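Local atomic coordinates of PKD domain (Vibrio anguillarum, PDB entry 6AEM), a protein that forms a calcium-binding polycystic-kidney-disease domain of the protease Epp, a beta-sandwich module whose precise role is not established. Residues 5-10 with 72-77; 61-66 with 79-84. All blocks are in the same frame, centred on the assembly; numbering follows the deposited sequence. Where two conformers were deposited one is given.

Near the N terminus, residues 5-10 run ahead of the first strand, 12-17. Contact 1 brings them against 72-77, the turn and first residues of strand 75-84, and so closes a loop of 61 residues holding most of the strands. Contact 2 pairs 61-66 with 79-84 inside the hairpin of strands 60-70 and 75-84. Its loop is short, and the order 5-10, 61-66, 72-77, 79-84 makes the two contacts cross. Their centres lie about 21 Å apart, on opposite sides of the chain's centre. Both use strand 75-84, an outermost strand of the four-stranded sheet. Contact 1 ties the N-terminal lead, which carries calcium ligands, to the turn before strand 75-84; contact 2 pairs the last two strands of that sheet.

Contact 1: 5-10 with 72-77; sequences NQAPVA and KGATNT. With CA (calcium ion), chain C.
N5 meets K72 and A74 with its side-chain amide. Its CG lies anti to the backbone N (chi1 179°), and from there the two branches part. ND2 comes within 3.6 Å of A74 CB and also touches K72 CB. It is hydrogen-bonded as well, to a residue adjoining the segments. The other branch, OD1, binds the calcium ion at 2.4 Å. One amide therefore serves the metal with its oxygen and lies against 72-77 with its nitrogen. The side chain of K72 crosses that of N5 obliquely, bends at chi2 and carries its amine away from 5-10. Q6 adds its carbonyl O to the calcium, also at 2.4 Å. A water binds too, and D29, D31 and D70 complete the site. D70 OD1 also accepts hydrogen bonds from the backbone N of K72 and of A74, so a calcium ligand residue shapes the turn as well. This is the calcium end of the PKD domain, where the N-terminal lead meets the turn after strand 60-70. A7 then sets its CB against A74 CB, 4.3 Å away, and near N76 ND2. P8 is buried. Its CG lies 3.5 Å from A74 O and its CD packs on A74 CB. P8 O accepts a hydrogen bond from N76 ND2 at 2.7 Å. The bond is nearly straight (170°), and the oxygen lies in the plane of the N76 amide. At A10, CB rests 3.7 Å from N76 O.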
loop_
_atom_site.group_PDB
_atom_site.type_symbol
_atom_site.label_atom_id
_atom_site.label_comp_id
_atom_site.label_asym_id
_atom_site.label_seq_id
_atom_site.Cartn_x
_atom_site.Cartn_y
_atom_site.Cartn_z
ATOM N N ASN A 5 -4.697 22.964 -4.567
ATOM C CA ASN A 5 -4.559 21.535 -4.810
ATOM C C ASN A 5 -5.080 20.720 -3.633
ATOM O O ASN A 5 -4.815 21.032 -2.470
ATOM C CB ASN A 5 -3.096 21.195 -5.017
ATOM C CG ASN A 5 -2.885 19.727 -5.256
ATOM O OD1 ASN A 5 -3.657 19.075 -5.979
ATOM N ND2 ASN A 5 -1.862 19.172 -4.611
ATOM N N GLN A 6 -5.815 19.655 -3.940
ATOM C CA GLN A 6 -6.171 18.652 -2.941
ATOM C C GLN A 6 -5.087 17.579 -2.899
ATOM O O GLN A 6 -4.690 17.064 -3.947
ATOM C CB GLN A 6 -7.531 18.034 -3.277
ATOM C CG GLN A 6 -8.678 19.046 -3.345
ATOM C CD GLN A 6 -10.014 18.398 -3.719
ATOM O OE1 GLN A 6 -10.421 17.374 -3.145
ATOM N NE2 GLN A 6 -10.684 18.981 -4.704
ATOM N N ALA A 7 -4.570 17.279 -1.698
ATOM C CA ALA A 7 -3.600 16.202 -1.562
ATOM C C ALA A 7 -4.279 14.878 -1.933
ATOM O O ALA A 7 -5.491 14.705 -1.744
ATOM C CB ALA A 7 -3.078 16.127 -0.131
ATOM N N PRO A 8 -3.537 13.942 -2.502
ATOM C CA PRO A 8 -4.142 12.690 -2.956
ATOM C C PRO A 8 -4.640 11.860 -1.788
ATOM O O PRO A 8 -4.242 12.018 -0.631
ATOM C CB PRO A 8 -2.972 12.010 -3.698
ATOM C CG PRO A 8 -1.748 12.532 -2.997
ATOM C CD PRO A 8 -2.075 13.969 -2.682
ATOM N N VAL A 9 -5.518 10.934 -2.136
ATOM C CA VAL A 9 -6.119 9.989 -1.189
ATOM C C VAL A 9 -5.403 8.650 -1.322
ATOM O O VAL A 9 -5.407 8.047 -2.391
ATOM C CB VAL A 9 -7.618 9.799 -1.463
ATOM C CG1 VAL A 9 -8.206 8.783 -0.496
ATOM C CG2 VAL A 9 -8.367 11.116 -1.375
ATOM N N ALA A 10 -4.758 8.203 -0.253
ATOM C CA ALA A 10 -4.105 6.898 -0.182
ATOM C C ALA A 10 -5.032 5.918 0.522
ATOM O O ALA A 10 -5.487 6.176 1.640
ATOM C CB ALA A 10 -2.787 6.958 0.578
ATOM N N LYS A 72 1.196 17.341 -8.669
ATOM C CA LYS A 72 1.824 18.548 -8.128
ATOM C C LYS A 72 2.886 18.247 -7.073
ATOM O O LYS A 72 3.519 19.177 -6.539
ATOM C CB LYS A 72 0.749 19.478 -7.551
ATOM C CG LYS A 72 -0.347 19.836 -8.525
ATOM C CD LYS A 72 0.160 20.677 -9.657
ATOM C CE LYS A 72 -1.000 21.128 -10.553
ATOM N NZ LYS A 72 -0.487 21.621 -11.849
ATOM N N GLY A 73 3.105 16.971 -6.753
ATOM C CA GLY A 73 4.079 16.572 -5.762
ATOM C C GLY A 73 3.540 16.442 -4.356
ATOM O O GLY A 73 4.301 16.114 -3.454
ATOM N N ALA A 74 2.240 16.615 -4.160
ATOM C CA ALA A 74 1.664 16.421 -2.837
ATOM C C ALA A 74 1.550 14.931 -2.537
ATOM O O ALA A 74 1.394 14.110 -3.443
ATOM C CB ALA A 74 0.287 17.062 -2.724
ATOM N N THR A 75 1.618 14.580 -1.247
ATOM C CA THR A 75 1.618 13.185 -0.823
ATOM C C THR A 75 0.609 12.928 0.286
ATOM O O THR A 75 0.088 13.835 0.918
ATOM C CB THR A 75 3.005 12.734 -0.326
ATOM O OG1 THR A 75 3.391 13.517 0.812
ATOM C CG2 THR A 75 4.068 12.952 -1.399
ATOM N N ASN A 76 0.330 11.639 0.487
ATOM C CA ASN A 76 -0.396 11.195 1.665
ATOM C C ASN A 76 -0.015 9.739 1.883
ATOM O O ASN A 76 0.277 9.015 0.921
ATOM C CB ASN A 76 -1.923 11.341 1.569
ATOM C CG ASN A 76 -2.465 12.599 2.291
ATOM O OD1 ASN A 76 -2.013 13.010 3.382
ATOM N ND2 ASN A 76 -3.489 13.198 1.682
ATOM N N THR A 77 -0.064 9.332 3.142
ATOM C CA THR A 77 0.308 7.981 3.550
ATOM C C THR A 77 -0.839 7.384 4.345
ATOM O O THR A 77 -1.340 8.002 5.281
ATOM C CB THR A 77 1.586 7.967 4.421
ATOM O OG1 THR A 77 2.659 8.560 3.699
ATOM C CG2 THR A 77 1.969 6.550 4.888
HETATM CA CA CA C . -4.204 16.785 -6.237
HETATM O O HOH W 1 -3.354 17.591 -8.317
#

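Contact 2: 61-66 with 79-84; sequences QYTVSL and TRTTQV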
loop_
_atom_site.group_PDB
_atom_site.type_symbol
_atom_site.label_atom_id
_atom_site.label_comp_id
_atom_site.label_asym_id
_atom_site.label_seq_id
_atom_site.Cartn_x
_atom_site.Cartn_y
_atom_site.Cartn_z
ATOM N N GLN A 61 1.956 -10.355 12.670
ATOM C CA GLN A 61 1.260 -9.095 12.431
ATOM C C GLN A 61 2.262 -8.112 11.861
ATOM O O GLN A 61 3.337 -7.911 12.453
ATOM C CB GLN A 61 0.688 -8.436 13.700
ATOM C CG GLN A 61 0.380 -6.843 13.416
ATOM C CD GLN A 61 -0.171 -5.971 14.570
ATOM O OE1 GLN A 61 0.512 -4.973 15.020
ATOM N NE2 GLN A 61 -1.406 -6.247 14.979
ATOM N N TYR A 62 1.876 -7.435 10.788
ATOM C CA TYR A 62 2.745 -6.493 10.111
ATOM C C TYR A 62 1.942 -5.229 9.821
ATOM O O TYR A 62 0.704 -5.281 9.629
ATOM C CB TYR A 62 3.193 -7.063 8.751
ATOM C CG TYR A 62 4.002 -8.327 8.843
ATOM C CD1 TYR A 62 5.385 -8.295 9.064
ATOM C CD2 TYR A 62 3.405 -9.567 8.695
ATOM C CE1 TYR A 62 6.145 -9.471 9.163
ATOM C CE2 TYR A 62 4.168 -10.730 8.786
ATOM C CZ TYR A 62 5.531 -10.673 9.012
ATOM O OH TYR A 62 6.276 -11.833 9.060
ATOM N N THR A 63 2.646 -4.092 9.799
ATOM C CA THR A 63 2.067 -2.834 9.347
ATOM C C THR A 63 2.485 -2.638 7.886
ATOM O O THR A 63 3.680 -2.630 7.570
ATOM C CB THR A 63 2.546 -1.680 10.230
ATOM O OG1 THR A 63 2.060 -1.854 11.566
ATOM C CG2 THR A 63 2.057 -0.330 9.692
ATOM N N VAL A 64 1.483 -2.493 7.003
ATOM C CA VAL A 64 1.690 -2.219 5.583
ATOM C C VAL A 64 1.382 -0.752 5.348
ATOM O O VAL A 64 0.325 -0.264 5.766
ATOM C CB VAL A 64 0.787 -3.123 4.730
ATOM C CG1 VAL A 64 0.876 -2.770 3.259
ATOM C CG2 VAL A 64 1.134 -4.599 4.954
ATOM N N SER A 65 2.301 -0.062 4.681
ATOM C CA SER A 65 2.189 1.364 4.427
ATOM C C SER A 65 2.197 1.659 2.936
ATOM O O SER A 65 2.958 1.044 2.178
ATOM C CB SER A 65 3.405 2.077 5.020
ATOM O OG SER A 65 3.521 1.855 6.405
ATOM N N LEU A 66 1.353 2.620 2.533
ATOM C CA LEU A 66 1.336 3.087 1.154
ATOM C C LEU A 66 1.384 4.603 1.153
ATOM O O LEU A 66 0.511 5.256 1.748
ATOM C CB LEU A 66 0.070 2.646 0.416
ATOM C CG LEU A 66 -0.138 3.254 -0.980
ATOM C CD1 LEU A 66 0.981 2.867 -1.927
ATOM C CD2 LEU A 66 -1.513 2.844 -1.504
ATOM N N THR A 79 -1.691 3.592 6.392
ATOM C CA THR A 79 -1.138 2.308 6.825
ATOM C C THR A 79 -2.243 1.444 7.416
ATOM O O THR A 79 -3.222 1.948 7.942
ATOM C CB THR A 79 0.026 2.427 7.835
ATOM O OG1 THR A 79 -0.478 2.711 9.148
ATOM C CG2 THR A 79 1.023 3.518 7.431
ATOM N N ARG A 80 -2.055 0.121 7.385
ATOM C CA ARG A 80 -3.001 -0.822 7.981
ATOM C C ARG A 80 -2.213 -1.995 8.552
ATOM O O ARG A 80 -1.308 -2.508 7.894
ATOM C CB ARG A 80 -4.003 -1.389 6.977
ATOM C CG ARG A 80 -4.834 -0.379 6.233
ATOM C CD ARG A 80 -5.796 -1.157 5.292
ATOM N NE ARG A 80 -6.798 -0.261 4.731
ATOM C CZ ARG A 80 -7.817 0.233 5.407
ATOM N NH1 ARG A 80 -8.065 -0.162 6.646
ATOM N NH2 ARG A 80 -8.630 1.078 4.784
ATOM N N THR A 81 -2.595 -2.447 9.759
ATOM C CA THR A 81 -2.059 -3.721 10.237
ATOM C C THR A 81 -2.759 -4.891 9.526
ATOM O O THR A 81 -3.928 -4.805 9.112
ATOM C CB THR A 81 -2.176 -3.863 11.764
ATOM O OG1 THR A 81 -3.545 -3.693 12.173
ATOM C CG2 THR A 81 -1.263 -2.853 12.467
ATOM N N THR A 82 -2.024 -5.992 9.377
ATOM C CA THR A 82 -2.547 -7.236 8.844
ATOM C C THR A 82 -1.930 -8.374 9.637
ATOM O O THR A 82 -0.868 -8.243 10.246
ATOM C CB THR A 82 -2.244 -7.353 7.333
ATOM O OG1 THR A 82 -2.995 -8.437 6.778
ATOM C CG2 THR A 82 -0.765 -7.539 7.057
ATOM N N GLN A 83 -2.616 -9.492 9.623
ATOM C CA GLN A 83 -2.137 -10.699 10.279
ATOM C C GLN A 83 -2.096 -11.810 9.249
ATOM O O GLN A 83 -3.067 -12.013 8.509
ATOM C CB GLN A 83 -3.039 -11.101 11.448
ATOM C CG GLN A 83 -3.053 -10.106 12.610
ATOM C CD GLN A 83 -3.911 -8.872 12.367
ATOM O OE1 GLN A 83 -4.993 -8.954 11.769
ATOM N NE2 GLN A 83 -3.417 -7.710 12.817
ATOM N N VAL A 84 -0.985 -12.530 9.197
ATOM C CA VAL A 84 -0.866 -13.685 8.320
ATOM C C VAL A 84 -0.466 -14.880 9.161
ATOM O O VAL A 84 0.280 -14.751 10.138
ATOM C CB VAL A 84 0.099 -13.481 7.133
ATOM C CG1 VAL A 84 -0.446 -12.404 6.209
ATOM C CG2 VAL A 84 1.497 -13.143 7.595
#
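Y62 O accepts the shortest hydrogen bond here, from T82 N at 2.8 Å. The same oxygen also receives a CA-H...O contact from T81 CA at 3.2 Å. Y62 N returns a bond to T82 O, which makes Y62 and T82 an antiparallel hydrogen-bonded pair. V64 and R80 form the next such pair. V64 N gives to R80 O in a nearly straight bond (173°). R80 N gives back to V64 O. The non-hydrogen-bonded pairs are Q61 with Q83, T63 with T81 and S65 with T79. This is the ladder of a beta hairpin, strands 60-70 and 75-84, at one margin of the four-stranded sheet in the PKD domain.

Y62, V64, R80 and T82 lie on one face. V64 and T82 there meet L14 of strand 12-17, in the other sheet. R80 is hydrogen-bonded through NE to F12 O and through NH2 to N11 OD1. V84 CG2 touches the edge of the Y62 ring, in its plane, 3.8 Å from CE2. The two side chains cross at about a right angle. V64 CG2 comes within 4.1 Å of T82 CG2. The Y62 ring stacks with Y56, and its OH is hydrogen-bonded to R58 O.

The other face carries Q61, T63, S65, T79, T81 and Q83. T63 OG1 is anti to the carbonyl carbon (chi1 -65°) and lies 3.6 Å from T81 CG2. T63 CG2 is anti to the backbone N and packs on T79 CB, 3.9 Å away. Four backbone bonds thus hold the register, between a mixed face with V64 and T82 buried and R80 exposed, and a mostly exposed face of threonines, glutamines and a serine.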